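Local coordinates for protein putative Transcriptional Regulator (PDB 2IA2) that probably regulates transcription as a dimeric IclR-type factor, binding DNA through a winged helix-turn-helix domain and sensing an effector through a GAF-like domain, at residues R28-R33 with S40-A45; Y65-G70 with W74-V79; P93-P98 with T254-D259; V113-G118 with V122-V127. All blocks are in the same frame, centred on the assembly; numbering follows the deposited sequence.

Two contacts build the N-terminal DNA-binding domain and two the C-terminal, GAF-like domain, which probably binds an effector, and each pair holds one mainly apolar and one backbone-bonded example. Interactions 1 and 2 touch where Phe-30 packs on Leu-75, and both also meet the second subunit; interactions 3 and 4 touch through Gln-97, whose helix 92-107 lies against strand 120-127. Interaction 1, loop on helix, and interaction 3, helix on helix, are small and largely buried and have no direct hydrogen bond across them, although a water spans interaction 3. The hairpins, 2 and 4, are only partly buried, cover more area and rely on main-chain bonds. Interactions 1 and 4 lie about 41 Å apart, centre to centre.

Interaction 1. Residues R28-R33 with S40-A45; sequences RCFDHR and SDVARA
Cys-29 is the bump that fits between Val-42 and Ala-45, one turn apart on helix 39-46, where the loop leaving helix 18-28 packs on helix 39-46 in the helix-turn-helix domain of this IclR-type regulator. The two segments give a compact example of packing by shape alone: no hydrogen bond passes between them, and the surface buried is a modest 138 Å². The base of the cysteine side chain, CB of Cys-29, abuts the methyl CB of Ala-45 at 3.9 Å. With chi1 at 87°, the sulfur stands between its own backbone N and carbonyl carbon and points to the Val-42 side chain, SG lying 4.3 Å from CG2 of Val-42. The same SG sits 4.0 Å above the plane of the Phe-30 ring, toward its rim, so sulfur, ring and valine methyl meet as three neighbours. Arg-37 of strand 37-38 packs on Phe-30, Val-42 and Ala-45 and also bonds the carbonyl O of Cys-29, while Leu-57 of helix 50-63 touches Val-42. In the assembly Ser-89 of the second subunit packs on Phe-30. The ring reaches the helix with its far corner, CZ of Phe-30 meeting CG2 of Val-42 obliquely at 4.2 Å.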
loop_
_atom_site.group_PDB
_atom_site.type_symbol
_atom_site.label_atom_id
_atom_site.label_comp_id
_atom_site.label_asym_id
_atom_site.label_seq_id
_atom_site.Cartn_x
_atom_site.Cartn_y
_atom_site.Cartn_z
ATOM N N ARG A 28 -15.737 -8.474 -4.207
ATOM C CA ARG A 28 -15.810 -7.173 -3.498
ATOM C C ARG A 28 -16.953 -7.089 -2.457
ATOM O O ARG A 28 -16.951 -6.185 -1.602
ATOM C CB ARG A 28 -16.042 -5.989 -4.492
ATOM C CG ARG A 28 -14.947 -5.742 -5.495
ATOM C CD ARG A 28 -13.872 -4.849 -5.043
ATOM N NE ARG A 28 -14.303 -3.576 -4.432
ATOM C CZ ARG A 28 -14.241 -2.388 -5.036
ATOM N NH1 ARG A 28 -13.829 -2.299 -6.287
ATOM N NH2 ARG A 28 -14.591 -1.287 -4.378
ATOM N N CYS A 29 -17.933 -7.970 -2.541
ATOM C CA CYS A 29 -19.078 -7.866 -1.625
ATOM C C CYS A 29 -18.773 -8.344 -0.190
ATOM O O CYS A 29 -19.564 -8.102 0.705
ATOM C CB CYS A 29 -20.375 -8.496 -2.221
ATOM S SG CYS A 29 -20.475 -10.270 -1.879
ATOM N N PHE A 30 -17.613 -8.971 0.029
ATOM C CA PHE A 30 -17.097 -9.250 1.388
ATOM C C PHE A 30 -16.342 -8.070 2.030
ATOM O O PHE A 30 -15.569 -7.361 1.389
ATOM C CB PHE A 30 -16.256 -10.546 1.371
ATOM C CG PHE A 30 -17.006 -11.715 0.754
ATOM C CD1 PHE A 30 -16.932 -11.945 -0.595
ATOM C CD2 PHE A 30 -17.846 -12.530 1.526
ATOM C CE1 PHE A 30 -17.665 -12.975 -1.229
ATOM C CE2 PHE A 30 -18.601 -13.604 0.909
ATOM C CZ PHE A 30 -18.483 -13.833 -0.446
ATOM N N ASP A 31 -16.600 -7.822 3.291
ATOM C CA ASP A 31 -15.908 -6.754 3.970
ATOM C C ASP A 31 -16.065 -6.909 5.471
ATOM O O ASP A 31 -16.469 -7.988 5.970
ATOM C CB ASP A 31 -16.421 -5.403 3.499
ATOM C CG ASP A 31 -17.934 -5.285 3.626
ATOM O OD1 ASP A 31 -18.549 -5.963 4.502
ATOM O OD2 ASP A 31 -18.516 -4.522 2.839
ATOM N N HIS A 32 -15.764 -5.824 6.184
ATOM C CA HIS A 32 -15.749 -5.893 7.632
ATOM C C HIS A 32 -17.136 -6.248 8.208
ATOM O O HIS A 32 -17.265 -7.035 9.157
ATOM C CB HIS A 32 -15.238 -4.575 8.240
ATOM C CG HIS A 32 -15.425 -4.506 9.714
ATOM N ND1 HIS A 32 -14.571 -5.125 10.603
ATOM C CD2 HIS A 32 -16.393 -3.922 10.466
ATOM C CE1 HIS A 32 -14.992 -4.910 11.838
ATOM N NE2 HIS A 32 -16.087 -4.170 11.786
ATOM N N ARG A 33 -18.167 -5.663 7.621
ATOM C CA ARG A 33 -19.512 -5.841 8.135
ATOM C C ARG A 33 -20.073 -7.159 7.596
ATOM O O ARG A 33 -21.075 -7.679 8.102
ATOM C CB ARG A 33 -20.415 -4.621 7.762
ATOM C CG ARG A 33 -20.078 -3.277 8.543
ATOM N N SER A 40 -28.178 -16.185 -1.100
ATOM C CA SER A 40 -29.175 -15.128 -1.309
ATOM C C SER A 40 -28.572 -13.756 -0.972
ATOM O O SER A 40 -28.858 -12.739 -1.641
ATOM C CB SER A 40 -30.427 -15.350 -0.452
ATOM O OG SER A 40 -31.087 -16.535 -0.861
ATOM N N ASP A 41 -27.743 -13.723 0.064
ATOM C CA ASP A 41 -27.159 -12.470 0.499
ATOM C C ASP A 41 -26.094 -11.961 -0.475
ATOM O O ASP A 41 -25.976 -10.765 -0.686
ATOM C CB ASP A 41 -26.594 -12.593 1.919
ATOM C CG ASP A 41 -26.258 -11.223 2.556
ATOM O OD1 ASP A 41 -27.140 -10.297 2.567
ATOM O OD2 ASP A 41 -25.116 -11.088 3.092
ATOM N N VAL A 42 -25.336 -12.860 -1.075
ATOM C CA VAL A 42 -24.407 -12.473 -2.132
ATOM C C VAL A 42 -25.197 -11.969 -3.350
ATOM O O VAL A 42 -24.781 -10.986 -3.976
ATOM C CB VAL A 42 -23.514 -13.669 -2.582
ATOM C CG1 VAL A 42 -22.831 -13.381 -3.886
ATOM C CG2 VAL A 42 -22.505 -14.017 -1.522
ATOM N N ALA A 43 -26.293 -12.665 -3.714
ATOM C CA ALA A 43 -27.171 -12.223 -4.826
ATOM C C ALA A 43 -27.651 -10.793 -4.557
ATOM O O ALA A 43 -27.527 -9.893 -5.417
ATOM C CB ALA A 43 -28.394 -13.179 -4.993
ATOM N N ARG A 44 -28.220 -10.584 -3.380
ATOM C CA ARG A 44 -28.705 -9.260 -2.976
ATOM C C ARG A 44 -27.640 -8.177 -3.037
ATOM O O ARG A 44 -27.896 -7.079 -3.471
ATOM C CB ARG A 44 -29.227 -9.310 -1.555
ATOM C CG ARG A 44 -30.112 -8.110 -1.128
ATOM C CD ARG A 44 -30.215 -8.052 0.400
ATOM N NE ARG A 44 -31.246 -7.110 0.868
ATOM C CZ ARG A 44 -31.594 -6.936 2.168
ATOM N NH1 ARG A 44 -30.990 -7.642 3.135
ATOM N NH2 ARG A 44 -32.547 -6.052 2.522
ATOM N N ALA A 45 -26.438 -8.486 -2.578
ATOM C CA ALA A 45 -25.354 -7.499 -2.505
ATOM C C ALA A 45 -24.786 -7.094 -3.878
ATOM O O ALA A 45 -24.171 -6.019 -4.003
ATOM C CB ALA A 45 -24.241 -8.042 -1.640
#

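Interaction 2. Residues Y65-G70 with W74-V79; sequences YVATDG and WLTPRV
Tyr-65 to Ala-67 run against Trp-74 to Thr-76 in the antiparallel beta hairpin that forms the wing of the winged helix-turn-helix domain. Three main-chain hydrogen bonds set the register. Ala-67 and Trp-74 are a hydrogen-bonded pair, the bond from Ala-67 N to Trp-74 O being 2.8 Å long and fairly straight; Val-66 and Leu-75 form the non-hydrogen-bonded pair beside it. The third bond, Thr-76 N to Tyr-65 O, is more tilted, its donor standing 46° out of the carbonyl plane.

Among the apolar contacts, CG2 of Val-66 meets CD2 of Leu-75 at 3.8 Å on the face turned to the domain interior, where Leu-60 and Val-61 touch Val-66 and Ile-27 touches Leu-75. On the other face CG of Trp-74 lies between the backbone N and the carbonyl carbon (chi1 57°), which lays the indole over the partner strand: Ala-67 O lies over one ring face, Ala-67 CB is 3.5 Å from NE1 of Trp-74, and CH2 reaches the Thr-68 to Asp-69 peptide. Arg-36 adds a cation-pi contact to this ring. An alanine in place of Trp-74 would probably leave the Ala-67 methyl and that peptide uncovered and rob Arg-36 of its aromatic partner.

Two ST turns occur, Thr-68 OG1 accepting from Gly-70 N and Thr-76 OG1 from Arg-78 N; these hydroxyls also bond the carbonyls of Ala-72 and Gly-64, respectively. The last element is a CH-pi contact: CD of Arg-78 sits 4.1 Å from the Tyr-65 ring centroid, just 13° off its normal.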
loop_
_atom_site.group_PDB
_atom_site.type_symbol
_atom_site.label_atom_id
_atom_site.label_comp_id
_atom_site.label_asym_id
_atom_site.label_seq_id
_atom_site.Cartn_x
_atom_site.Cartn_y
_atom_site.Cartn_z
ATOM N N TYR A 65 -10.422 -19.078 -4.661
ATOM C CA TYR A 65 -10.576 -17.712 -4.170
ATOM C C TYR A 65 -11.672 -17.626 -3.116
ATOM O O TYR A 65 -11.666 -16.703 -2.266
ATOM C CB TYR A 65 -10.924 -16.765 -5.316
ATOM C CG TYR A 65 -9.761 -16.519 -6.245
ATOM C CD1 TYR A 65 -9.744 -17.034 -7.523
ATOM C CD2 TYR A 65 -8.685 -15.744 -5.849
ATOM C CE1 TYR A 65 -8.663 -16.797 -8.403
ATOM C CE2 TYR A 65 -7.598 -15.509 -6.717
ATOM C CZ TYR A 65 -7.594 -16.036 -7.980
ATOM O OH TYR A 65 -6.501 -15.813 -8.807
ATOM N N VAL A 66 -12.598 -18.579 -3.157
ATOM C CA VAL A 66 -13.729 -18.556 -2.225
ATOM C C VAL A 66 -13.757 -19.916 -1.606
ATOM O O VAL A 66 -13.394 -20.875 -2.260
ATOM C CB VAL A 66 -15.088 -18.215 -2.938
ATOM C CG1 VAL A 66 -16.280 -18.509 -2.080
ATOM C CG2 VAL A 66 -15.157 -16.716 -3.367
ATOM N N ALA A 67 -14.158 -19.990 -0.336
ATOM C CA ALA A 67 -14.435 -21.267 0.310
ATOM C C ALA A 67 -15.884 -21.294 0.794
ATOM O O ALA A 67 -16.537 -20.240 0.935
ATOM C CB ALA A 67 -13.473 -21.509 1.454
ATOM N N THR A 68 -16.397 -22.494 1.024
ATOM C CA THR A 68 -17.790 -22.682 1.426
ATOM C C THR A 68 -17.958 -23.897 2.341
ATOM O O THR A 68 -17.153 -24.822 2.302
ATOM C CB THR A 68 -18.769 -22.758 0.193
ATOM O OG1 THR A 68 -20.139 -22.768 0.637
ATOM C CG2 THR A 68 -18.483 -23.991 -0.717
ATOM N N ASP A 69 -18.998 -23.863 3.176
ATOM C CA ASP A 69 -19.429 -25.010 3.982
ATOM C C ASP A 69 -20.780 -25.564 3.524
ATOM O O ASP A 69 -21.397 -26.322 4.239
ATOM C CB ASP A 69 -19.490 -24.651 5.480
ATOM C CG ASP A 69 -20.567 -23.589 5.830
ATOM O OD1 ASP A 69 -21.416 -23.212 5.005
ATOM O OD2 ASP A 69 -20.541 -23.092 6.959
ATOM N N GLY A 70 -21.245 -25.172 2.346
ATOM C CA GLY A 70 -22.578 -25.527 1.909
ATOM C C GLY A 70 -23.649 -24.451 2.081
ATOM O O GLY A 70 -24.650 -24.466 1.351
ATOM N N TRP A 74 -17.066 -17.475 1.875
ATOM C CA TRP A 74 -16.155 -16.438 2.321
ATOM C C TRP A 74 -14.887 -16.471 1.467
ATOM O O TRP A 74 -14.676 -17.400 0.707
ATOM C CB TRP A 74 -15.800 -16.623 3.815
ATOM C CG TRP A 74 -15.201 -17.961 4.099
ATOM C CD1 TRP A 74 -13.860 -18.277 4.112
ATOM C CD2 TRP A 74 -15.903 -19.193 4.383
ATOM N NE1 TRP A 74 -13.689 -19.606 4.396
ATOM C CE2 TRP A 74 -14.911 -20.199 4.569
ATOM C CE3 TRP A 74 -17.267 -19.548 4.492
ATOM C CZ2 TRP A 74 -15.238 -21.548 4.876
ATOM C CZ3 TRP A 74 -17.590 -20.877 4.797
ATOM C CH2 TRP A 74 -16.576 -21.863 4.989
ATOM N N LEU A 75 -14.046 -15.460 1.606
ATOM C CA LEU A 75 -12.848 -15.396 0.783
ATOM C C LEU A 75 -11.693 -16.134 1.426
ATOM O O LEU A 75 -11.655 -16.306 2.626
ATOM C CB LEU A 75 -12.414 -13.951 0.508
ATOM C CG LEU A 75 -13.467 -13.137 -0.254
ATOM C CD1 LEU A 75 -13.039 -11.672 -0.284
ATOM C CD2 LEU A 75 -13.645 -13.720 -1.665
ATOM N N THR A 76 -10.735 -16.529 0.602
ATOM C CA THR A 76 -9.538 -17.206 1.051
ATOM C C THR A 76 -8.376 -16.263 0.767
ATOM O O THR A 76 -8.553 -15.286 0.022
ATOM C CB THR A 76 -9.266 -18.476 0.213
ATOM O OG1 THR A 76 -8.775 -18.080 -1.066
ATOM C CG2 THR A 76 -10.487 -19.411 0.067
ATOM N N PRO A 77 -7.185 -16.510 1.366
ATOM C CA PRO A 77 -5.983 -15.688 1.101
ATOM C C PRO A 77 -5.470 -15.716 -0.313
ATOM O O PRO A 77 -4.563 -14.966 -0.635
ATOM C CB PRO A 77 -4.906 -16.291 2.042
ATOM C CG PRO A 77 -5.458 -17.662 2.447
ATOM C CD PRO A 77 -6.951 -17.548 2.388
ATOM N N ARG A 78 -6.026 -16.554 -1.191
ATOM C CA ARG A 78 -5.562 -16.523 -2.580
ATOM C C ARG A 78 -5.885 -15.209 -3.246
ATOM O O ARG A 78 -5.206 -14.785 -4.190
ATOM C CB ARG A 78 -6.130 -17.700 -3.369
ATOM C CG ARG A 78 -5.578 -17.802 -4.847
ATOM C CD ARG A 78 -6.094 -19.047 -5.586
ATOM N NE ARG A 78 -5.783 -20.194 -4.766
ATOM C CZ ARG A 78 -4.967 -21.216 -5.072
ATOM N NH1 ARG A 78 -4.348 -21.308 -6.242
ATOM N NH2 ARG A 78 -4.772 -22.167 -4.165
ATOM N N VAL A 79 -6.915 -14.529 -2.738
ATOM C CA VAL A 79 -7.287 -13.219 -3.270
ATOM C C VAL A 79 -6.145 -12.216 -3.186
ATOM O O VAL A 79 -6.033 -11.354 -4.027
ATOM C CB VAL A 79 -8.584 -12.687 -2.522
ATOM C CG1 VAL A 79 -9.152 -11.453 -3.204
ATOM C CG2 VAL A 79 -9.621 -13.842 -2.489
#

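Interaction 3. Residues P93-P98 with T254-D259; sequences PEVAQP and TDIEQD
Val-95 sets its CG1 methyl over the CB of Asp-259, 3.6 Å away, and beside the carbonyl O of Ile-256, so that one branch of the valine lies against the facing side of the opposing helix. That branch is anti to the backbone N of Val-95 (chi1 166°), which carries it out across the gap. One residue on, the small Ala-96 leaves room for a longer partner: Ile-256 extends its chain, and its CD1 comes to 4.0 Å from CB of Ala-96. The pair illustrates how a short side chain on one helix accommodates a long one on the other when the axes run 9.3 Å apart at 142°, roughly antiparallel. The polar margin is closed by a water that donates to Val-95 O and to OD2 of Asp-259, each at 2.9 Å. The same carboxylate oxygen bonds NE2 of His-99, so this group is tied to helix 92-107 both directly and through the water. The contact joins two helices of the IclR C-terminal, GAF-like domain near the centre of the chain. Strand 120-127 touches helix 92-107 through Pro-93 and Gln-97, Ile-216 of strand 209-217 touches Ile-256, and Pro-77 of the second subunit packs on Asp-259.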
loop_
_atom_site.group_PDB
_atom_site.type_symbol
_atom_site.label_atom_id
_atom_site.label_comp_id
_atom_site.label_asym_id
_atom_site.label_seq_id
_atom_site.Cartn_x
_atom_site.Cartn_y
_atom_site.Cartn_z
ATOM N N PRO A 93 5.636 9.126 -5.427
ATOM C CA PRO A 93 5.769 9.506 -6.843
ATOM C C PRO A 93 5.097 8.528 -7.830
ATOM O O PRO A 93 4.550 8.955 -8.833
ATOM C CB PRO A 93 7.302 9.488 -7.066
ATOM C CG PRO A 93 7.877 9.715 -5.723
ATOM C CD PRO A 93 6.956 9.048 -4.761
ATOM N N GLU A 94 5.165 7.229 -7.565
ATOM C CA GLU A 94 4.555 6.221 -8.438
ATOM C C GLU A 94 3.019 6.335 -8.360
ATOM O O GLU A 94 2.340 6.103 -9.355
ATOM C CB GLU A 94 4.974 4.818 -8.002
ATOM C CG GLU A 94 6.449 4.548 -8.210
ATOM C CD GLU A 94 6.949 3.254 -7.509
ATOM O OE1 GLU A 94 6.472 2.855 -6.425
ATOM O OE2 GLU A 94 7.902 2.681 -8.025
ATOM N N VAL A 95 2.474 6.672 -7.194
ATOM C CA VAL A 95 1.025 6.860 -7.076
ATOM C C VAL A 95 0.588 8.122 -7.874
ATOM O O VAL A 95 -0.366 8.081 -8.680
ATOM C CB VAL A 95 0.575 6.938 -5.612
ATOM C CG1 VAL A 95 -0.871 7.483 -5.516
ATOM C CG2 VAL A 95 0.725 5.521 -4.883
ATOM N N ALA A 96 1.336 9.206 -7.686
ATOM C CA ALA A 96 1.101 10.495 -8.356
ATOM C C ALA A 96 1.263 10.497 -9.861
ATOM O O ALA A 96 0.465 11.091 -10.539
ATOM C CB ALA A 96 1.979 11.552 -7.732
ATOM N N GLN A 97 2.299 9.838 -10.392
ATOM C CA GLN A 97 2.589 9.882 -11.844
ATOM C C GLN A 97 1.394 9.762 -12.819
ATOM O O GLN A 97 1.201 10.653 -13.630
ATOM C CB GLN A 97 3.767 8.953 -12.239
ATOM C CG GLN A 97 4.460 9.330 -13.571
ATOM C CD GLN A 97 5.119 10.723 -13.517
ATOM O OE1 GLN A 97 5.667 11.127 -12.496
ATOM N NE2 GLN A 97 5.096 11.421 -14.614
ATOM N N PRO A 98 0.611 8.660 -12.776
ATOM C CA PRO A 98 -0.459 8.566 -13.769
ATOM C C PRO A 98 -1.472 9.726 -13.650
ATOM O O PRO A 98 -2.069 10.120 -14.640
ATOM C CB PRO A 98 -1.133 7.211 -13.488
ATOM C CG PRO A 98 -0.462 6.621 -12.313
ATOM C CD PRO A 98 0.671 7.488 -11.864
ATOM N N THR A 254 -7.264 15.306 -5.146
ATOM C CA THR A 254 -8.120 14.355 -4.463
ATOM C C THR A 254 -7.963 12.896 -5.008
ATOM O O THR A 254 -7.914 11.907 -4.252
ATOM C CB THR A 254 -9.603 14.839 -4.465
ATOM O OG1 THR A 254 -10.152 14.741 -5.776
ATOM C CG2 THR A 254 -9.723 16.267 -4.063
ATOM N N ASP A 255 -7.851 12.759 -6.321
ATOM C CA ASP A 255 -7.528 11.453 -6.905
ATOM C C ASP A 255 -6.230 10.852 -6.363
ATOM O O ASP A 255 -6.162 9.653 -6.161
ATOM C CB ASP A 255 -7.346 11.564 -8.426
ATOM C CG ASP A 255 -8.637 11.927 -9.150
ATOM O OD1 ASP A 255 -9.725 11.828 -8.541
ATOM O OD2 ASP A 255 -8.550 12.276 -10.341
ATOM N N ILE A 256 -5.195 11.677 -6.208
ATOM C CA ILE A 256 -3.900 11.210 -5.694
ATOM C C ILE A 256 -4.032 10.808 -4.201
ATOM O O ILE A 256 -3.587 9.716 -3.793
ATOM C CB ILE A 256 -2.745 12.289 -5.911
ATOM C CG1 ILE A 256 -2.437 12.453 -7.398
ATOM C CG2 ILE A 256 -1.428 11.897 -5.178
ATOM C CD1 ILE A 256 -1.418 13.580 -7.738
ATOM N N GLU A 257 -4.693 11.654 -3.421
ATOM C CA GLU A 257 -5.027 11.351 -2.014
ATOM C C GLU A 257 -5.701 10.011 -1.836
ATOM O O GLU A 257 -5.360 9.265 -0.934
ATOM C CB GLU A 257 -6.015 12.380 -1.454
ATOM C CG GLU A 257 -5.310 13.627 -1.121
ATOM C CD GLU A 257 -6.236 14.674 -0.486
ATOM O OE1 GLU A 257 -7.477 14.520 -0.557
ATOM O OE2 GLU A 257 -5.705 15.649 0.062
ATOM N N GLN A 258 -6.688 9.754 -2.678
ATOM C CA GLN A 258 -7.524 8.587 -2.505
ATOM C C GLN A 258 -6.677 7.359 -2.806
ATOM O O GLN A 258 -6.758 6.390 -2.093
ATOM C CB GLN A 258 -8.712 8.601 -3.442
ATOM C CG GLN A 258 -9.726 9.640 -3.078
ATOM C CD GLN A 258 -10.997 9.489 -3.868
ATOM O OE1 GLN A 258 -11.139 8.568 -4.701
ATOM N NE2 GLN A 258 -11.938 10.376 -3.614
ATOM N N ASP A 259 -5.851 7.421 -3.851
ATOM C CA ASP A 259 -4.973 6.282 -4.204
ATOM C C ASP A 259 -3.923 6.050 -3.132
ATOM O O ASP A 259 -3.519 4.923 -2.831
ATOM C CB ASP A 259 -4.286 6.512 -5.586
ATOM C CG ASP A 259 -5.152 6.034 -6.763
ATOM O OD1 ASP A 259 -6.241 5.465 -6.512
ATOM O OD2 ASP A 259 -4.716 6.162 -7.917
HETATM O O HOH W 1 -2.036 5.765 -8.849
#

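Interaction 4. Residues V113-G118 with V122-V127; sequences VSILDG and VYVARV
Val-113 faces two residues at once, Val-124 and Ala-125, in a classic beta bulge that shifts the strand register by one. Its carbonyl oxygen takes a nearly straight bond from Val-124 N (2.9 Å, N-H...O angle 170°) lying in the carbonyl plane, and a weak one from Ala-125 N. Val-113 N in turn donates to Ala-125 O. Beyond the bulge, regular pairing resumes: Ile-115 and Val-122 exchange two main-chain bonds, while Ser-114 and Tyr-123 form the non-hydrogen-bonded pair between.

The extra residue changes where the side chains lie. In Val-124, with its phi/psi at -119°/-17°, both methyls reach the partner strand: CG2 meets CG1 of Val-113 at 3.8 Å, and CG1 meets CG1 of Ile-115 at 4.0 Å, the isoleucine crossing at about a right angle. The hairpin belongs to the six-stranded antiparallel sheet of the GAF-like domain, where strand 110-117 also pairs with 223-232 and strand 120-127 with 142-144. Helix 92-107 packs on the Ala-125 side through Gln-97, and helix 149-156 on the Ser-114 and Tyr-123 side through Met-150. A glycine in place of Val-124 would probably leave Val-113 and Ile-115 without the methyls that link them, opening a gap beside the bulge.

CB of Ser-114 lies 3.1 Å from Val-122 O, a close approach. Nearer the turn, Val-122 CG2 rests on CB of Asp-117 at 3.7 Å, while OD2 of that aspartate forms a salt bridge with Arg-142.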
loop_
_atom_site.group_PDB
_atom_site.type_symbol
_atom_site.label_atom_id
_atom_site.label_comp_id
_atom_site.label_asym_id
_atom_site.label_seq_id
_atom_site.Cartn_x
_atom_site.Cartn_y
_atom_site.Cartn_z
ATOM N N VAL A 113 4.664 17.185 -8.406
ATOM C CA VAL A 113 4.344 16.943 -6.994
ATOM C C VAL A 113 5.620 17.210 -6.223
ATOM O O VAL A 113 6.690 16.823 -6.662
ATOM C CB VAL A 113 3.778 15.492 -6.763
ATOM C CG1 VAL A 113 3.810 15.101 -5.270
ATOM C CG2 VAL A 113 2.360 15.374 -7.282
ATOM N N SER A 114 5.512 17.838 -5.049
ATOM C CA SER A 114 6.706 18.026 -4.200
ATOM C C SER A 114 6.394 17.726 -2.755
ATOM O O SER A 114 5.225 17.597 -2.351
ATOM C CB SER A 114 7.246 19.468 -4.290
ATOM O OG SER A 114 6.233 20.356 -3.828
ATOM N N ILE A 115 7.463 17.583 -1.972
ATOM C CA ILE A 115 7.327 17.399 -0.545
ATOM C C ILE A 115 8.216 18.426 0.126
ATOM O O ILE A 115 9.048 19.030 -0.541
ATOM C CB ILE A 115 7.733 15.951 -0.135
ATOM C CG1 ILE A 115 9.211 15.704 -0.487
ATOM C CG2 ILE A 115 6.749 14.943 -0.771
ATOM C CD1 ILE A 115 9.784 14.471 0.076
ATOM N N LEU A 116 8.041 18.618 1.429
ATOM C CA LEU A 116 8.795 19.627 2.163
ATOM C C LEU A 116 10.049 19.030 2.793
ATOM O O LEU A 116 10.009 17.941 3.367
ATOM C CB LEU A 116 7.921 20.269 3.243
ATOM C CG LEU A 116 8.482 21.527 3.910
ATOM C CD1 LEU A 116 8.578 22.669 2.910
ATOM C CD2 LEU A 116 7.630 21.928 5.105
ATOM N N ASP A 117 11.162 19.749 2.680
ATOM C CA ASP A 117 12.391 19.372 3.370
ATOM C C ASP A 117 13.022 20.574 4.066
ATOM O O ASP A 117 13.730 21.363 3.441
ATOM C CB ASP A 117 13.387 18.749 2.391
ATOM C CG ASP A 117 14.581 18.129 3.090
ATOM O OD1 ASP A 117 14.664 18.233 4.332
ATOM O OD2 ASP A 117 15.436 17.537 2.398
ATOM N N GLY A 118 12.758 20.707 5.362
ATOM C CA GLY A 118 12.995 21.954 6.065
ATOM C C GLY A 118 12.443 23.154 5.319
ATOM O O GLY A 118 11.229 23.318 5.200
ATOM N N VAL A 122 11.039 19.890 -2.406
ATOM C CA VAL A 122 11.863 18.992 -3.252
ATOM C C VAL A 122 10.901 18.383 -4.249
ATOM O O VAL A 122 9.869 17.812 -3.854
ATOM C CB VAL A 122 12.489 17.768 -2.498
ATOM C CG1 VAL A 122 13.447 16.980 -3.437
ATOM C CG2 VAL A 122 13.257 18.195 -1.290
ATOM N N TYR A 123 11.217 18.512 -5.532
ATOM C CA TYR A 123 10.378 17.911 -6.563
ATOM C C TYR A 123 10.521 16.405 -6.558
ATOM O O TYR A 123 11.630 15.901 -6.674
ATOM C CB TYR A 123 10.771 18.421 -7.938
ATOM C CG TYR A 123 10.174 19.783 -8.222
ATOM C CD1 TYR A 123 10.621 20.915 -7.527
ATOM C CD2 TYR A 123 9.135 19.926 -9.146
ATOM C CE1 TYR A 123 10.068 22.190 -7.773
ATOM C CE2 TYR A 123 8.584 21.196 -9.424
ATOM C CZ TYR A 123 9.058 22.309 -8.720
ATOM O OH TYR A 123 8.496 23.522 -8.957
ATOM N N VAL A 124 9.399 15.705 -6.549
ATOM C CA VAL A 124 9.432 14.239 -6.532
ATOM C C VAL A 124 8.762 13.576 -7.747
ATOM O O VAL A 124 9.002 12.417 -7.982
ATOM C CB VAL A 124 8.914 13.596 -5.183
ATOM C CG1 VAL A 124 9.865 13.911 -3.989
ATOM C CG2 VAL A 124 7.464 13.976 -4.886
ATOM N N ALA A 125 7.945 14.307 -8.503
ATOM C CA ALA A 125 7.318 13.754 -9.727
ATOM C C ALA A 125 6.989 14.974 -10.590
ATOM O O ALA A 125 6.750 16.047 -10.044
ATOM C CB ALA A 125 6.006 12.959 -9.381
ATOM N N ARG A 126 7.033 14.821 -11.910
ATOM C CA ARG A 126 6.676 15.907 -12.783
ATOM C C ARG A 126 6.288 15.365 -14.126
ATOM O O ARG A 126 6.723 14.288 -14.498
ATOM C CB ARG A 126 7.836 16.917 -12.930
ATOM C CG ARG A 126 9.033 16.363 -13.689
ATOM C CD ARG A 126 9.433 17.511 -14.571
ATOM N NE ARG A 126 10.551 17.354 -15.502
ATOM C CZ ARG A 126 10.897 18.323 -16.351
ATOM N NH1 ARG A 126 10.198 19.459 -16.379
ATOM N NH2 ARG A 126 11.919 18.168 -17.181
ATOM N N VAL A 127 5.434 16.102 -14.837
ATOM C CA VAL A 127 5.178 15.841 -16.265
ATOM C C VAL A 127 5.417 17.182 -16.986
ATOM O O VAL A 127 4.722 18.148 -16.683
ATOM C CB VAL A 127 3.728 15.372 -16.474
ATOM C CG1 VAL A 127 3.389 15.358 -17.963
ATOM C CG2 VAL A 127 3.498 13.977 -15.837
#